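Local coordinates for protein probable branched-chain-amino-acid aminotransferase (Thermotoga maritima MSB8, PDB 3CSW) that probably catalyses the pyridoxal-phosphate-dependent transamination of leucine, isoleucine and valine with 2-oxoglutarate in branched-chain amino acid biosynthesis, at residues L29-S32 against L33-K36; R222-W225 against V226-F230; V247-N251 against E252-F256. All blocks are in the same frame, centred on the assembly; numbering follows the deposited sequence.

Contact 1 of 3, residues L29-S32 against L33-K36; sequences LDFS and LFEK
L29 packs on L33 where strand 26-30 runs into helix 31-37, at a helix N-terminus whose N-cap residue is D30. Backbone hydrogen bonds define the first turns. F34 N donates to D30 O, E35 N to F31 O at 2.9 Å, and K36 N to S32 O, the i to i+4 spacing of an alpha-helix.

The capping bond is S32 N to D30 OD1 at 3.2 Å; the donor arrives from above the carboxylate plane, 51° out of it. S32 OG lies between its backbone N and carbonyl carbon (chi1 58°), which swings it back for a second, weak bond to that same OD1. A negative group here would probably also interact favourably with the positive end of the helix dipole.

Among apolar groups, the two leucines cross at about a right angle, L29 CD1 to L33 CD2 at 3.3 Å, tighter than usual van der Waals contact. F31 CE1 meets the F34 ring at its edge, 4.2 Å from F34 CD2.

Charge ties this turn to the second subunit. E35 OE2 forms a salt bridge with K99 and a hydrogen bond with Y101 of that subunit, while L29 and D30 pair with one of its strands, continuing the sheet across the interface. On the other oxygen, a water bonded to S32 O at 3.2 Å also donates weakly to E35 OE1.

Contact 2 of 3, residues R222-W225 against V226-F230; sequences RVVW and VWELF
R222 and E228 form an end-on, two-nitrogen salt bridge that ties the end of strand 219-222 to the short, weakly bonded helix 226-230. NH2 of R222 donates to E228 OE1 at 2.8 Å and NH1 of R222 to E228 OE2 at 3.0 Å. Each oxygen offers its syn lone pair, and the guanidinium and carboxylate planes are only 5° apart.

E228 OE2 accepts a second donor, W225 N at 3.1 Å, on its anti side and well out of the carboxylate plane. CG beside the backbone N (chi1 -58°) turns the extended chain back toward W225 N. In return E228 N donates to W225 O at 3.0 Å, so backbone and side chain of one residue both hold W225. R222 has further partners: NH1 also donates to V223 O at 2.9 Å, and NE forms a salt bridge with E220. Three good bonds on the two oxygens fix the rotation of the E228 carboxylate and would probably favour its ionised form.

W225 also makes a cation-pi contact with R133 of the third subunit. Its five-membered ring runs nearly parallel to the six-membered ring of W227 but is slid aside with little overlap. Instead, W225 CB sits over the face of that W227 ring, 3.4 Å from its centroid and 10° off the normal.

Contact 3 of 3, residues V247-N251 against E252-F256; sequences VRRLN and EHSFF
R249 with S254, a non-hydrogen-bonded pair, and L250 with H253, a hydrogen-bonded pair, make a tight antiparallel beta hairpin whose arms run 157° apart end to end and are joined by a type II' turn, with N251 at the positive phi (54°) of its first corner. L250 and H253 bond twice, H253 N to L250 O at 2.7 Å and L250 N to H253 O at 2.8 Å. Farther from the turn, R248 O receives F255 N at 2.7 Å and, weakly, F256 N.

On the face carrying R249 and S254, the arginine's CG is anti to the backbone N (chi1 -166°), and the extended chain lays its guanidinium flat over the turn. One face of that group covers N251 O and E252 CA, the latter 3.6 Å from R249 NH2, while S254 OG lies in plane at its edge. The E252 carboxylate is not in contact with the arginine; OE1 instead forms a salt bridge with K186 of the third subunit. A leucine in place of R249 would strip the flat cover from the turn and would probably leave E126 without its weak, long ion pair.

F255 packs its CE2 against L250 CB at 3.9 Å and V247 CG1 at 4.1 Å, with H253 CD2 over one ring face. F256 lays its ring face on R248 CB, 3.5 Å from the centroid.

The chain corners at R248, so V247 ends strand 243-247, paired with strand 234-239, where it touches M235 and L237, whereas strand 249-250 runs parallel to strand 125-129. There N251 OD1 accepts from I129 N, and L250 is lodged between V127 and I129 of that strand and helix 226-230.

Overall arrangement
Contacts 2 and 3 are neighbours, with centres about 15 Å apart, and they touch directly: F230 O lies 3.1 Å from H253 CE1, and L229 O lies 3.2 Å from F255 CZ. The short helix of contact 2 thus backs onto the hairpin of contact 3, and both reach the third subunit. Contact 1 lies on the opposite side of the chain's centre, its centre about 43 Å from that of contact 2 and 45 Å from that of contact 3, and faces the second subunit. Pyridoxal-5'-phosphate is about 14 Å from the L229 side chain and 13 Å from that of V247; these two contacts stand back from the cofactor, and contact 1 likewise lies away from the site.

Contact 1 of 3, residues L29-S32 against L33-K36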
loop_
_atom_site.group_PDB
_atom_site.type_symbol
_atom_site.label_atom_id
_atom_site.label_comp_id
_atom_site.label_asym_id
_atom_site.label_seq_id
_atom_site.Cartn_x
_atom_site.Cartn_y
_atom_site.Cartn_z
ATOM N N LEU A 29 -33.165 -23.286 14.156
ATOM C CA LEU A 29 -33.284 -21.898 13.748
ATOM C C LEU A 29 -33.978 -21.784 12.399
ATOM O O LEU A 29 -34.026 -22.740 11.633
ATOM C CB LEU A 29 -31.910 -21.212 13.754
ATOM C CG LEU A 29 -30.795 -21.660 12.809
ATOM C CD1 LEU A 29 -29.633 -20.705 12.979
ATOM C CD2 LEU A 29 -30.353 -23.084 13.058
ATOM N N ASP A 30 -34.561 -20.618 12.147
ATOM C CA ASP A 30 -35.180 -20.325 10.864
ATOM C C ASP A 30 -34.095 -20.448 9.788
ATOM O O ASP A 30 -32.982 -19.962 9.973
ATOM C CB ASP A 30 -35.759 -18.907 10.886
ATOM C CG ASP A 30 -36.649 -18.601 9.683
ATOM O OD1 ASP A 30 -36.520 -19.238 8.607
ATOM O OD2 ASP A 30 -37.496 -17.695 9.820
ATOM N N PHE A 31 -34.421 -21.115 8.683
ATOM C CA PHE A 31 -33.461 -21.323 7.609
ATOM C C PHE A 31 -32.923 -20.022 7.031
ATOM O O PHE A 31 -31.743 -19.938 6.698
ATOM C CB PHE A 31 -34.034 -22.150 6.461
ATOM C CG PHE A 31 -33.057 -22.318 5.346
ATOM C CD1 PHE A 31 -32.098 -23.318 5.401
ATOM C CD2 PHE A 31 -33.020 -21.408 4.293
ATOM C CE1 PHE A 31 -31.155 -23.443 4.397
ATOM C CE2 PHE A 31 -32.079 -21.524 3.286
ATOM C CZ PHE A 31 -31.148 -22.546 3.331
ATOM N N SER A 32 -33.784 -19.020 6.893
ATOM C CA SER A 32 -33.355 -17.720 6.384
ATOM C C SER A 32 -32.312 -17.080 7.304
ATOM O O SER A 32 -31.407 -16.418 6.819
ATOM C CB SER A 32 -34.548 -16.785 6.197
ATOM O OG SER A 32 -35.231 -16.615 7.420
ATOM N N LEU A 33 -32.447 -17.279 8.617
ATOM C CA LEU A 33 -31.450 -16.808 9.571
ATOM C C LEU A 33 -30.118 -17.556 9.386
ATOM O O LEU A 33 -29.051 -16.950 9.428
ATOM C CB LEU A 33 -31.953 -16.926 11.020
ATOM C CG LEU A 33 -31.021 -16.365 12.112
ATOM C CD1 LEU A 33 -31.805 -15.770 13.259
ATOM C CD2 LEU A 33 -30.063 -17.419 12.646
ATOM N N PHE A 34 -30.183 -18.861 9.173
ATOM C CA PHE A 34 -28.983 -19.647 8.930
ATOM C C PHE A 34 -28.269 -19.208 7.648
ATOM O O PHE A 34 -27.046 -19.053 7.645
ATOM C CB PHE A 34 -29.308 -21.145 8.865
ATOM C CG PHE A 34 -28.132 -22.018 8.480
ATOM C CD1 PHE A 34 -27.029 -22.123 9.303
ATOM C CD2 PHE A 34 -28.144 -22.747 7.306
ATOM C CE1 PHE A 34 -25.958 -22.927 8.952
ATOM C CE2 PHE A 34 -27.080 -23.546 6.954
ATOM C CZ PHE A 34 -25.984 -23.639 7.780
ATOM N N GLU A 35 -29.015 -19.030 6.559
ATOM C CA GLU A 35 -28.394 -18.639 5.295
ATOM C C GLU A 35 -27.716 -17.271 5.455
ATOM O O GLU A 35 -26.587 -17.077 5.031
ATOM C CB GLU A 35 -29.404 -18.644 4.144
ATOM C CG GLU A 35 -28.752 -18.471 2.773
ATOM C CD GLU A 35 -29.736 -18.411 1.616
ATOM O OE1 GLU A 35 -30.958 -18.280 1.860
ATOM O OE2 GLU A 35 -29.272 -18.497 0.450
ATOM N N LYS A 36 -28.403 -16.349 6.113
ATOM C CA LYS A 36 -27.894 -15.010 6.357
ATOM C C LYS A 36 -26.686 -14.965 7.303
ATOM O O LYS A 36 -25.801 -14.123 7.149
ATOM C CB LYS A 36 -29.031 -14.145 6.919
ATOM C CG LYS A 36 -28.681 -12.676 7.150
ATOM C CD LYS A 36 -28.393 -11.951 5.848
ATOM C CE LYS A 36 -27.930 -10.514 6.080
ATOM N NZ LYS A 36 -27.640 -9.829 4.775
HETATM O O HOH W 1 -31.729 -15.547 3.794
#

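Contact 2 of 3, residues R222-W225 against V226-F230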
loop_
_atom_site.group_PDB
_atom_site.type_symbol
_atom_site.label_atom_id
_atom_site.label_comp_id
_atom_site.label_asym_id
_atom_site.label_seq_id
_atom_site.Cartn_x
_atom_site.Cartn_y
_atom_site.Cartn_z
ATOM N N ARG A 222 2.798 2.488 20.421
ATOM C CA ARG A 222 3.314 3.104 19.188
ATOM C C ARG A 222 3.347 2.094 18.049
ATOM O O ARG A 222 2.986 0.946 18.217
ATOM C CB ARG A 222 4.717 3.662 19.429
ATOM C CG ARG A 222 5.698 2.647 19.983
ATOM C CD ARG A 222 7.103 3.181 19.862
ATOM N NE ARG A 222 8.126 2.269 20.376
ATOM C CZ ARG A 222 8.753 1.336 19.661
ATOM N NH1 ARG A 222 8.446 1.097 18.387
ATOM N NH2 ARG A 222 9.677 0.610 20.244
ATOM N N VAL A 223 3.763 2.534 16.882
ATOM C CA VAL A 223 4.023 1.625 15.789
ATOM C C VAL A 223 5.273 0.797 16.161
ATOM O O VAL A 223 6.308 1.353 16.515
ATOM C CB VAL A 223 4.228 2.376 14.449
ATOM C CG1 VAL A 223 4.700 1.410 13.333
ATOM C CG2 VAL A 223 2.935 3.096 14.054
ATOM N N VAL A 224 5.132 -0.529 16.093
ATOM C CA VAL A 224 6.193 -1.481 16.410
ATOM C C VAL A 224 6.453 -2.248 15.113
ATOM O O VAL A 224 5.533 -2.785 14.530
ATOM C CB VAL A 224 5.750 -2.432 17.522
ATOM C CG1 VAL A 224 6.830 -3.524 17.801
ATOM C CG2 VAL A 224 5.403 -1.631 18.787
ATOM N N TRP A 225 7.690 -2.216 14.625
ATOM C CA TRP A 225 8.070 -2.920 13.387
ATOM C C TRP A 225 8.438 -4.381 13.697
ATOM O O TRP A 225 8.964 -4.685 14.781
ATOM C CB TRP A 225 9.231 -2.183 12.687
ATOM C CG TRP A 225 8.874 -0.794 12.259
ATOM C CD1 TRP A 225 9.433 0.365 12.705
ATOM C CD2 TRP A 225 7.869 -0.409 11.302
ATOM N NE1 TRP A 225 8.851 1.446 12.079
ATOM C CE2 TRP A 225 7.882 1.003 11.226
ATOM C CE3 TRP A 225 6.955 -1.113 10.520
ATOM C CZ2 TRP A 225 7.036 1.714 10.398
ATOM C CZ3 TRP A 225 6.081 -0.386 9.699
ATOM C CH2 TRP A 225 6.128 1.006 9.661
ATOM N N VAL A 226 8.162 -5.286 12.759
ATOM C CA VAL A 226 8.351 -6.728 13.030
ATOM C C VAL A 226 9.735 -7.113 13.602
ATOM O O VAL A 226 9.819 -7.926 14.528
ATOM C CB VAL A 226 8.002 -7.609 11.818
ATOM C CG1 VAL A 226 8.816 -7.211 10.561
ATOM C CG2 VAL A 226 8.105 -9.125 12.197
ATOM N N TRP A 227 10.803 -6.529 13.068
ATOM C CA TRP A 227 12.173 -6.848 13.516
ATOM C C TRP A 227 12.496 -6.507 14.998
ATOM O O TRP A 227 13.408 -7.079 15.585
ATOM C CB TRP A 227 13.193 -6.227 12.569
ATOM C CG TRP A 227 13.176 -4.730 12.476
ATOM C CD1 TRP A 227 13.885 -3.844 13.250
ATOM C CD2 TRP A 227 12.457 -3.939 11.523
ATOM N NE1 TRP A 227 13.617 -2.551 12.856
ATOM C CE2 TRP A 227 12.752 -2.580 11.795
ATOM C CE3 TRP A 227 11.593 -4.241 10.463
ATOM C CZ2 TRP A 227 12.222 -1.530 11.030
ATOM C CZ3 TRP A 227 11.050 -3.193 9.712
ATOM C CH2 TRP A 227 11.371 -1.857 9.996
ATOM N N GLU A 228 11.720 -5.605 15.604
ATOM C CA GLU A 228 11.843 -5.297 17.024
ATOM C C GLU A 228 11.472 -6.494 17.904
ATOM O O GLU A 228 11.978 -6.617 18.996
ATOM C CB GLU A 228 10.987 -4.091 17.438
ATOM C CG GLU A 228 11.277 -2.797 16.697
ATOM C CD GLU A 228 10.541 -1.608 17.312
ATOM O OE1 GLU A 228 10.788 -1.310 18.487
ATOM O OE2 GLU A 228 9.743 -0.958 16.619
ATOM N N LEU A 229 10.569 -7.348 17.450
ATOM C CA LEU A 229 10.234 -8.565 18.193
ATOM C C LEU A 229 11.481 -9.471 18.270
ATOM O O LEU A 229 11.727 -10.135 19.276
ATOM C CB LEU A 229 9.085 -9.321 17.524
ATOM C CG LEU A 229 7.699 -8.665 17.436
ATOM C CD1 LEU A 229 6.699 -9.595 16.706
ATOM C CD2 LEU A 229 7.156 -8.255 18.809
ATOM N N PHE A 230 12.271 -9.478 17.207
ATOM C CA PHE A 230 13.459 -10.335 17.145
ATOM C C PHE A 230 14.632 -9.761 17.931
ATOM O O PHE A 230 15.614 -10.456 18.167
ATOM C CB PHE A 230 13.834 -10.653 15.697
ATOM C CG PHE A 230 12.835 -11.550 15.006
ATOM C CD1 PHE A 230 11.689 -11.026 14.425
ATOM C CD2 PHE A 230 13.041 -12.924 14.929
ATOM C CE1 PHE A 230 10.740 -11.857 13.793
ATOM C CE2 PHE A 230 12.097 -13.760 14.286
ATOM C CZ PHE A 230 10.955 -13.224 13.720
#

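Contact 3 of 3, residues V247-N251 against E252-F256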
loop_
_atom_site.group_PDB
_atom_site.type_symbol
_atom_site.label_atom_id
_atom_site.label_comp_id
_atom_site.label_asym_id
_atom_site.label_seq_id
_atom_site.Cartn_x
_atom_site.Cartn_y
_atom_site.Cartn_z
ATOM N N VAL A 247 5.816 -15.549 25.931
ATOM C CA VAL A 247 6.279 -16.163 24.690
ATOM C C VAL A 247 7.734 -16.546 24.868
ATOM O O VAL A 247 8.599 -15.680 25.063
ATOM C CB VAL A 247 6.124 -15.234 23.445
ATOM C CG1 VAL A 247 6.800 -15.863 22.204
ATOM C CG2 VAL A 247 4.614 -14.895 23.162
ATOM N N ARG A 248 8.022 -17.844 24.822
ATOM C CA ARG A 248 9.422 -18.280 24.921
ATOM C C ARG A 248 10.182 -18.338 23.582
ATOM O O ARG A 248 11.418 -18.271 23.569
ATOM C CB ARG A 248 9.532 -19.603 25.659
ATOM C CG ARG A 248 9.158 -20.788 24.912
ATOM C CD ARG A 248 9.595 -22.076 25.675
ATOM N NE ARG A 248 8.715 -23.131 25.202
ATOM C CZ ARG A 248 8.800 -23.709 24.001
ATOM N NH1 ARG A 248 9.781 -23.391 23.149
ATOM N NH2 ARG A 248 7.898 -24.625 23.646
ATOM N N ARG A 249 9.438 -18.425 22.471
ATOM C CA ARG A 249 10.031 -18.534 21.142
ATOM C C ARG A 249 9.120 -17.934 20.036
ATOM O O ARG A 249 7.924 -18.201 20.008
ATOM C CB ARG A 249 10.279 -20.011 20.888
ATOM C CG ARG A 249 11.158 -20.360 19.740
ATOM C CD ARG A 249 11.578 -21.814 19.922
ATOM N NE ARG A 249 12.657 -22.224 19.034
ATOM C CZ ARG A 249 12.489 -22.912 17.904
ATOM N NH1 ARG A 249 11.268 -23.273 17.497
ATOM N NH2 ARG A 249 13.554 -23.245 17.165
ATOM N N LEU A 250 9.699 -17.086 19.184
ATOM C CA LEU A 250 9.053 -16.546 17.999
ATOM C C LEU A 250 9.773 -17.134 16.797
ATOM O O LEU A 250 10.961 -16.929 16.627
ATOM C CB LEU A 250 9.143 -15.007 17.974
ATOM C CG LEU A 250 8.751 -14.250 16.703
ATOM C CD1 LEU A 250 7.279 -14.486 16.314
ATOM C CD2 LEU A 250 9.103 -12.734 16.848
ATOM N N ASN A 251 9.051 -17.856 15.952
ATOM C CA ASN A 251 9.666 -18.555 14.834
ATOM C C ASN A 251 10.804 -19.433 15.413
ATOM O O ASN A 251 10.529 -20.316 16.227
ATOM C CB ASN A 251 10.123 -17.573 13.727
ATOM C CG ASN A 251 8.967 -17.016 12.888
ATOM O OD1 ASN A 251 7.806 -17.081 13.263
ATOM N ND2 ASN A 251 9.299 -16.465 11.735
ATOM N N GLU A 252 12.061 -19.197 15.038
ATOM C CA GLU A 252 13.181 -19.975 15.610
ATOM C C GLU A 252 13.963 -19.183 16.660
ATOM O O GLU A 252 15.015 -19.620 17.108
ATOM C CB GLU A 252 14.145 -20.399 14.510
ATOM C CG GLU A 252 13.575 -21.316 13.454
ATOM C CD GLU A 252 14.461 -21.350 12.207
ATOM O OE1 GLU A 252 14.574 -20.315 11.493
ATOM O OE2 GLU A 252 15.049 -22.423 11.950
ATOM N N HIS A 253 13.439 -18.027 17.053
ATOM C CA HIS A 253 14.095 -17.138 17.988
ATOM C C HIS A 253 13.588 -17.344 19.408
ATOM O O HIS A 253 12.476 -16.958 19.731
ATOM C CB HIS A 253 13.855 -15.680 17.549
ATOM C CG HIS A 253 14.598 -14.669 18.370
ATOM N ND1 HIS A 253 15.862 -14.227 18.043
ATOM C CD2 HIS A 253 14.256 -14.020 19.508
ATOM C CE1 HIS A 253 16.264 -13.350 18.948
ATOM N NE2 HIS A 253 15.307 -13.206 19.846
ATOM N N SER A 254 14.431 -17.911 20.267
ATOM C CA SER A 254 14.114 -18.080 21.682
ATOM C C SER A 254 14.375 -16.817 22.472
ATOM O O SER A 254 15.419 -16.184 22.310
ATOM C CB SER A 254 14.966 -19.203 22.305
ATOM O OG SER A 254 14.492 -20.482 21.897
ATOM N N PHE A 255 13.421 -16.478 23.340
ATOM C CA PHE A 255 13.579 -15.421 24.338
ATOM C C PHE A 255 14.087 -15.978 25.676
ATOM O O PHE A 255 14.843 -15.311 26.372
ATOM C CB PHE A 255 12.256 -14.691 24.571
ATOM C CG PHE A 255 11.771 -13.974 23.369
ATOM C CD1 PHE A 255 12.391 -12.802 22.958
ATOM C CD2 PHE A 255 10.742 -14.497 22.602
ATOM C CE1 PHE A 255 11.967 -12.157 21.808
ATOM C CE2 PHE A 255 10.317 -13.845 21.463
ATOM C CZ PHE A 255 10.931 -12.687 21.064
ATOM N N PHE A 256 13.629 -17.177 26.035
ATOM C CA PHE A 256 14.062 -17.842 27.253
ATOM C C PHE A 256 13.935 -19.352 27.163
ATOM O O PHE A 256 13.295 -19.884 26.265
ATOM C CB PHE A 256 13.318 -17.309 28.493
ATOM C CG PHE A 256 11.837 -17.589 28.506
ATOM C CD1 PHE A 256 11.352 -18.806 28.966
ATOM C CD2 PHE A 256 10.924 -16.606 28.124
ATOM C CE1 PHE A 256 9.993 -19.053 29.013
ATOM C CE2 PHE A 256 9.563 -16.844 28.174
ATOM C CZ PHE A 256 9.094 -18.073 28.619
#